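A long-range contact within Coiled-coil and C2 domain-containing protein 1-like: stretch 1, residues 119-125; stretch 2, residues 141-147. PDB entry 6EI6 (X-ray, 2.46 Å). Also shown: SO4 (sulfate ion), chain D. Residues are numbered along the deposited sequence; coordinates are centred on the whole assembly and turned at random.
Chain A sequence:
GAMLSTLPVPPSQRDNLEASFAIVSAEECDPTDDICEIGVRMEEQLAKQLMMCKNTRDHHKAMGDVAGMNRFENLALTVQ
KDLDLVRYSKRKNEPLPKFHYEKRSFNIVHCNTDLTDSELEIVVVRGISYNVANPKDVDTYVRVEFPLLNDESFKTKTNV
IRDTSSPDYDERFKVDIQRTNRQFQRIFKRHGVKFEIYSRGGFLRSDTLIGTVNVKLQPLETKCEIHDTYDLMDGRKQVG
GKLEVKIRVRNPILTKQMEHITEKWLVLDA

Stretch 1 119-125: ELEIVVV
Stretch 2, residues 141-147: YVRVEFP

Two β-strands can meet face to face through side chains alone, and this contact in Coiled-coil and C2 domain-containing protein 1-like is a compact example. Residues 119-125 and 141-145 are both extended, most phi/psi pairs lying near -115/130; Val 125 departs at -95/-45. Their axes approach to 9.6 Å, and their N-to-C directions differ by 159°, so the strands run nearly antiparallel. That spacing is too wide for backbone pairing, and no hydrogen bond crosses between them. The register sets CA of Ile 122 8.6 Å from CA of Val 144, and CA of Val 124 7.9 Å from CA of Val 142.

Strand alternation decides which residues meet. Leu 120, Ile 122 and Val 124 direct their CA-to-CB bonds toward the other stretch, as do Val 142, Val 144 and Phe 146, the last in the loop just beyond its strand. Val 123, Arg 143 and Glu 145 point away.

The aliphatic contacts are of ordinary van der Waals length. Val 124, Val 142 and Val 144 are all t in chi1. Val 124 bridges two of its counterparts, with CG1 4.0 Å from CG2 of Val 142 and CG2 3.9 Å from CG2 of Val 144. Ile 122 (chi1 m, chi2 t) brings CD1 to 3.8 Å from CG1 of Val 144.

The aromatic contacts extend this apolar layer. Phe 146 (chi1 t, chi2 -76°) receives CD1 of Ile 122 at 3.8 Å from its CD2, and CD2 of Leu 120 at a tight 3.4 Å from its CE2; both methyls approach the ring obliquely. Leu 120 has chi1 t and chi2 138°, between wells. The two stretches together bury 278 Å².

Polar interaction lies outside this interface: Arg 143 (m, t, t, chi4 -72°) makes a weak hydrogen bond from NH1 to O1 of the sulfate, 3.5 Å long.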

ATOM      1  N   GLU A 119      12.800  -8.942   0.489  1.00 54.89           N
ATOM      2  CA  GLU A 119      12.923  -7.956   1.553  1.00 56.65           C
ATOM      3  C   GLU A 119      11.675  -7.095   1.678  1.00 58.51           C
ATOM      4  O   GLU A 119      11.215  -6.500   0.693  1.00 56.27           O
ATOM      5  CB  GLU A 119      14.132  -7.055   1.316  1.00 53.95           C
ATOM      6  CG  GLU A 119      15.393  -7.666   1.838  1.00 58.27           C
ATOM      7  CD  GLU A 119      16.566  -6.721   1.799  1.00 67.65           C
ATOM      8  OE1 GLU A 119      16.511  -5.694   1.064  1.00 62.62           O
ATOM      9  OE2 GLU A 119      17.550  -7.022   2.522  1.00 71.92           O
ATOM     10  N   LEU A 120      11.159  -7.003   2.898  1.00 54.79           N
ATOM     11  CA  LEU A 120      10.185  -5.995   3.275  1.00 48.73           C
ATOM     12  C   LEU A 120      10.873  -4.991   4.185  1.00 47.19           C
ATOM     13  O   LEU A 120      11.568  -5.383   5.126  1.00 49.95           O
ATOM     14  CB  LEU A 120       8.988  -6.630   3.975  1.00 49.14           C
ATOM     15  CG  LEU A 120       7.912  -5.627   4.363  1.00 48.26           C
ATOM     16  CD1 LEU A 120       6.516  -6.156   4.068  1.00 44.43           C
ATOM     17  CD2 LEU A 120       8.063  -5.299   5.830  1.00 52.76           C
ATOM     18  N   GLU A 121      10.680  -3.709   3.904  1.00 44.28           N
ATOM     19  CA  GLU A 121      11.246  -2.635   4.702  1.00 45.68           C
ATOM     20  C   GLU A 121      10.141  -1.893   5.451  1.00 47.48           C
ATOM     21  O   GLU A 121       9.086  -1.596   4.881  1.00 45.20           O
ATOM     22  CB  GLU A 121      12.022  -1.655   3.824  1.00 47.29           C
ATOM     23  CG  GLU A 121      12.711  -0.561   4.612  1.00 49.24           C
ATOM     24  CD  GLU A 121      13.511   0.363   3.737  1.00 58.84           C
ATOM     25  OE1 GLU A 121      14.744   0.150   3.628  1.00 62.34           O
ATOM     26  OE2 GLU A 121      12.901   1.294   3.150  1.00 60.31           O
ATOM     27  N   ILE A 122      10.391  -1.583   6.729  1.00 49.48           N
ATOM     28  CA  ILE A 122       9.492  -0.774   7.554  1.00 45.90           C
ATOM     29  C   ILE A 122      10.221   0.505   7.944  1.00 48.47           C
ATOM     30  O   ILE A 122      11.377   0.456   8.381  1.00 51.30           O
ATOM     31  CB  ILE A 122       9.021  -1.533   8.803  1.00 41.97           C
ATOM     32  CG1 ILE A 122       8.190  -2.734   8.384  1.00 43.43           C
ATOM     33  CG2 ILE A 122       8.207  -0.623   9.706  1.00 40.01           C
ATOM     34  CD1 ILE A 122       8.063  -3.773   9.457  1.00 45.52           C
ATOM     35  N   VAL A 123       9.555   1.645   7.773  1.00 43.24           N
ATOM     36  CA  VAL A 123      10.124   2.946   8.097  1.00 42.09           C
ATOM     37  C   VAL A 123       9.227   3.600   9.133  1.00 49.72           C
ATOM     38  O   VAL A 123       8.045   3.855   8.863  1.00 49.19           O
ATOM     39  CB  VAL A 123      10.246   3.844   6.861  1.00 46.23           C
ATOM     40  CG1 VAL A 123      10.917   5.143   7.235  1.00 44.81           C
ATOM     41  CG2 VAL A 123      11.014   3.128   5.741  1.00 47.18           C
ATOM     42  N   VAL A 124       9.777   3.857  10.318  1.00 49.99           N
ATOM     43  CA  VAL A 124       9.099   4.657  11.329  1.00 46.64           C
ATOM     44  C   VAL A 124       9.562   6.092  11.106  1.00 50.02           C
ATOM     45  O   VAL A 124      10.732   6.415  11.314  1.00 53.24           O
ATOM     46  CB  VAL A 124       9.405   4.164  12.751  1.00 47.19           C
ATOM     47  CG1 VAL A 124       8.525   4.868  13.775  1.00 47.73           C
ATOM     48  CG2 VAL A 124       9.202   2.657  12.856  1.00 42.29           C
ATOM     49  N   VAL A 125       8.651   6.953  10.668  1.00 50.10           N
ATOM     50  CA  VAL A 125       9.021   8.258  10.137  1.00 55.86           C
ATOM     51  C   VAL A 125       8.945   9.358  11.192  1.00 55.14           C
ATOM     52  O   VAL A 125       9.813  10.222  11.253  1.00 56.85           O
ATOM     53  CB  VAL A 125       8.155   8.603   8.903  1.00 53.64           C
ATOM     54  CG1 VAL A 125       8.549   9.946   8.349  1.00 49.57           C
ATOM     55  CG2 VAL A 125       8.294   7.527   7.842  1.00 49.26           C
ATOM     56  N   TYR A 141       9.958   6.093  22.107  1.00 60.90           N
ATOM     57  CA  TYR A 141      10.514   5.118  21.184  1.00 55.73           C
ATOM     58  C   TYR A 141       9.352   4.248  20.712  1.00 53.29           C
ATOM     59  O   TYR A 141       8.291   4.212  21.342  1.00 53.72           O
ATOM     60  CB  TYR A 141      11.643   4.302  21.840  1.00 51.05           C
ATOM     61  CG  TYR A 141      11.172   3.365  22.919  1.00 54.59           C
ATOM     62  CD1 TYR A 141      11.017   3.801  24.234  1.00 55.22           C
ATOM     63  CD2 TYR A 141      10.863   2.047  22.626  1.00 52.62           C
ATOM     64  CE1 TYR A 141      10.568   2.945  25.223  1.00 50.45           C
ATOM     65  CE2 TYR A 141      10.410   1.189  23.609  1.00 59.49           C
ATOM     66  CZ  TYR A 141      10.264   1.647  24.909  1.00 55.39           C
ATOM     67  OH  TYR A 141       9.806   0.778  25.878  1.00 54.76           O
ATOM     68  N   VAL A 142       9.542   3.566  19.584  1.00 53.52           N
ATOM     69  CA  VAL A 142       8.478   2.795  18.946  1.00 49.44           C
ATOM     70  C   VAL A 142       8.951   1.357  18.775  1.00 47.85           C
ATOM     71  O   VAL A 142      10.045   1.122  18.258  1.00 55.00           O
ATOM     72  CB  VAL A 142       8.074   3.408  17.587  1.00 48.59           C
ATOM     73  CG1 VAL A 142       6.851   2.710  17.020  1.00 44.96           C
ATOM     74  CG2 VAL A 142       7.840   4.903  17.711  1.00 43.84           C
ATOM     75  N   ARG A 143       8.138   0.407  19.227  1.00 42.14           N
ATOM     76  CA  ARG A 143       8.361  -1.007  18.974  1.00 45.19           C
ATOM     77  C   ARG A 143       7.603  -1.444  17.730  1.00 52.11           C
ATOM     78  O   ARG A 143       6.455  -1.043  17.518  1.00 47.58           O
ATOM     79  CB  ARG A 143       7.886  -1.857  20.146  1.00 47.60           C
ATOM     80  CG  ARG A 143       8.554  -1.565  21.459  1.00 57.32           C
ATOM     81  CD  ARG A 143       8.247  -2.681  22.468  1.00 56.09           C
ATOM     82  NE  ARG A 143       8.969  -2.486  23.720  1.00 59.32           N
ATOM     83  CZ  ARG A 143      10.281  -2.667  23.872  1.00 69.77           C
ATOM     84  NH1 ARG A 143      11.044  -3.047  22.845  1.00 63.20           N
ATOM     85  NH2 ARG A 143      10.836  -2.459  25.063  1.00 70.40           N
ATOM     86  N   VAL A 144       8.239  -2.293  16.926  1.00 50.86           N
ATOM     87  CA  VAL A 144       7.677  -2.784  15.675  1.00 41.49           C
ATOM     88  C   VAL A 144       7.583  -4.294  15.763  1.00 45.41           C
ATOM     89  O   VAL A 144       8.556  -4.959  16.130  1.00 53.82           O
ATOM     90  CB  VAL A 144       8.530  -2.372  14.465  1.00 43.48           C
ATOM     91  CG1 VAL A 144       7.929  -2.964  13.177  1.00 41.96           C
ATOM     92  CG2 VAL A 144       8.663  -0.840  14.388  1.00 40.05           C
ATOM     93  N   GLU A 145       6.422  -4.832  15.428  1.00 44.74           N
ATOM     94  CA  GLU A 145       6.174  -6.263  15.478  1.00 48.11           C
ATOM     95  C   GLU A 145       5.618  -6.699  14.128  1.00 53.12           C
ATOM     96  O   GLU A 145       4.526  -6.275  13.738  1.00 48.40           O
ATOM     97  CB  GLU A 145       5.208  -6.596  16.611  1.00 49.59           C
ATOM     98  CG  GLU A 145       4.857  -8.064  16.717  1.00 58.26           C
ATOM     99  CD  GLU A 145       4.199  -8.386  18.025  1.00 61.34           C
ATOM    100  OE1 GLU A 145       3.891  -7.439  18.778  1.00 66.39           O
ATOM    101  OE2 GLU A 145       3.982  -9.580  18.300  1.00 69.71           O
ATOM    102  N   PHE A 146       6.376  -7.524  13.409  1.00 58.87           N
ATOM    103  CA  PHE A 146       6.018  -7.984  12.069  1.00 58.76           C
ATOM    104  C   PHE A 146       5.795  -9.493  12.098  1.00 61.11           C
ATOM    105  O   PHE A 146       6.724 -10.236  12.452  1.00 67.41           O
ATOM    106  CB  PHE A 146       7.123  -7.622  11.062  1.00 60.15           C
ATOM    107  CG  PHE A 146       6.804  -8.035   9.659  1.00 61.85           C
ATOM    108  CD1 PHE A 146       6.909  -9.363   9.263  1.00 62.40           C
ATOM    109  CD2 PHE A 146       6.354  -7.102   8.743  1.00 61.88           C
ATOM    110  CE1 PHE A 146       6.572  -9.749   7.984  1.00 62.61           C
ATOM    111  CE2 PHE A 146       6.016  -7.484   7.457  1.00 58.88           C
ATOM    112  CZ  PHE A 146       6.127  -8.807   7.076  1.00 60.53           C
ATOM    113  N   PRO A 147       4.631 -10.005  11.701  1.00 61.78           N
ATOM    114  CA  PRO A 147       4.385 -11.449  11.838  1.00 66.53           C
ATOM    115  C   PRO A 147       5.257 -12.270  10.892  1.00 66.58           C
ATOM    116  O   PRO A 147       5.454 -11.905   9.732  1.00 63.94           O
ATOM    117  CB  PRO A 147       2.893 -11.592  11.499  1.00 60.45           C
ATOM    118  CG  PRO A 147       2.584 -10.438  10.632  1.00 60.82           C
ATOM    119  CD  PRO A 147       3.523  -9.309  11.021  1.00 60.19           C
TER
HETATM  120  S   SO4 D 902      14.044  -5.017  25.141  1.00118.35           S
HETATM  121  O1  SO4 D 902      14.102  -3.822  24.292  1.00 93.57           O
HETATM  122  O2  SO4 D 902      13.651  -6.177  24.329  1.00107.38           O
HETATM  123  O3  SO4 D 902      15.362  -5.263  25.747  1.00109.82           O
HETATM  124  O4  SO4 D 902      13.059  -4.805  26.205  1.00103.77           O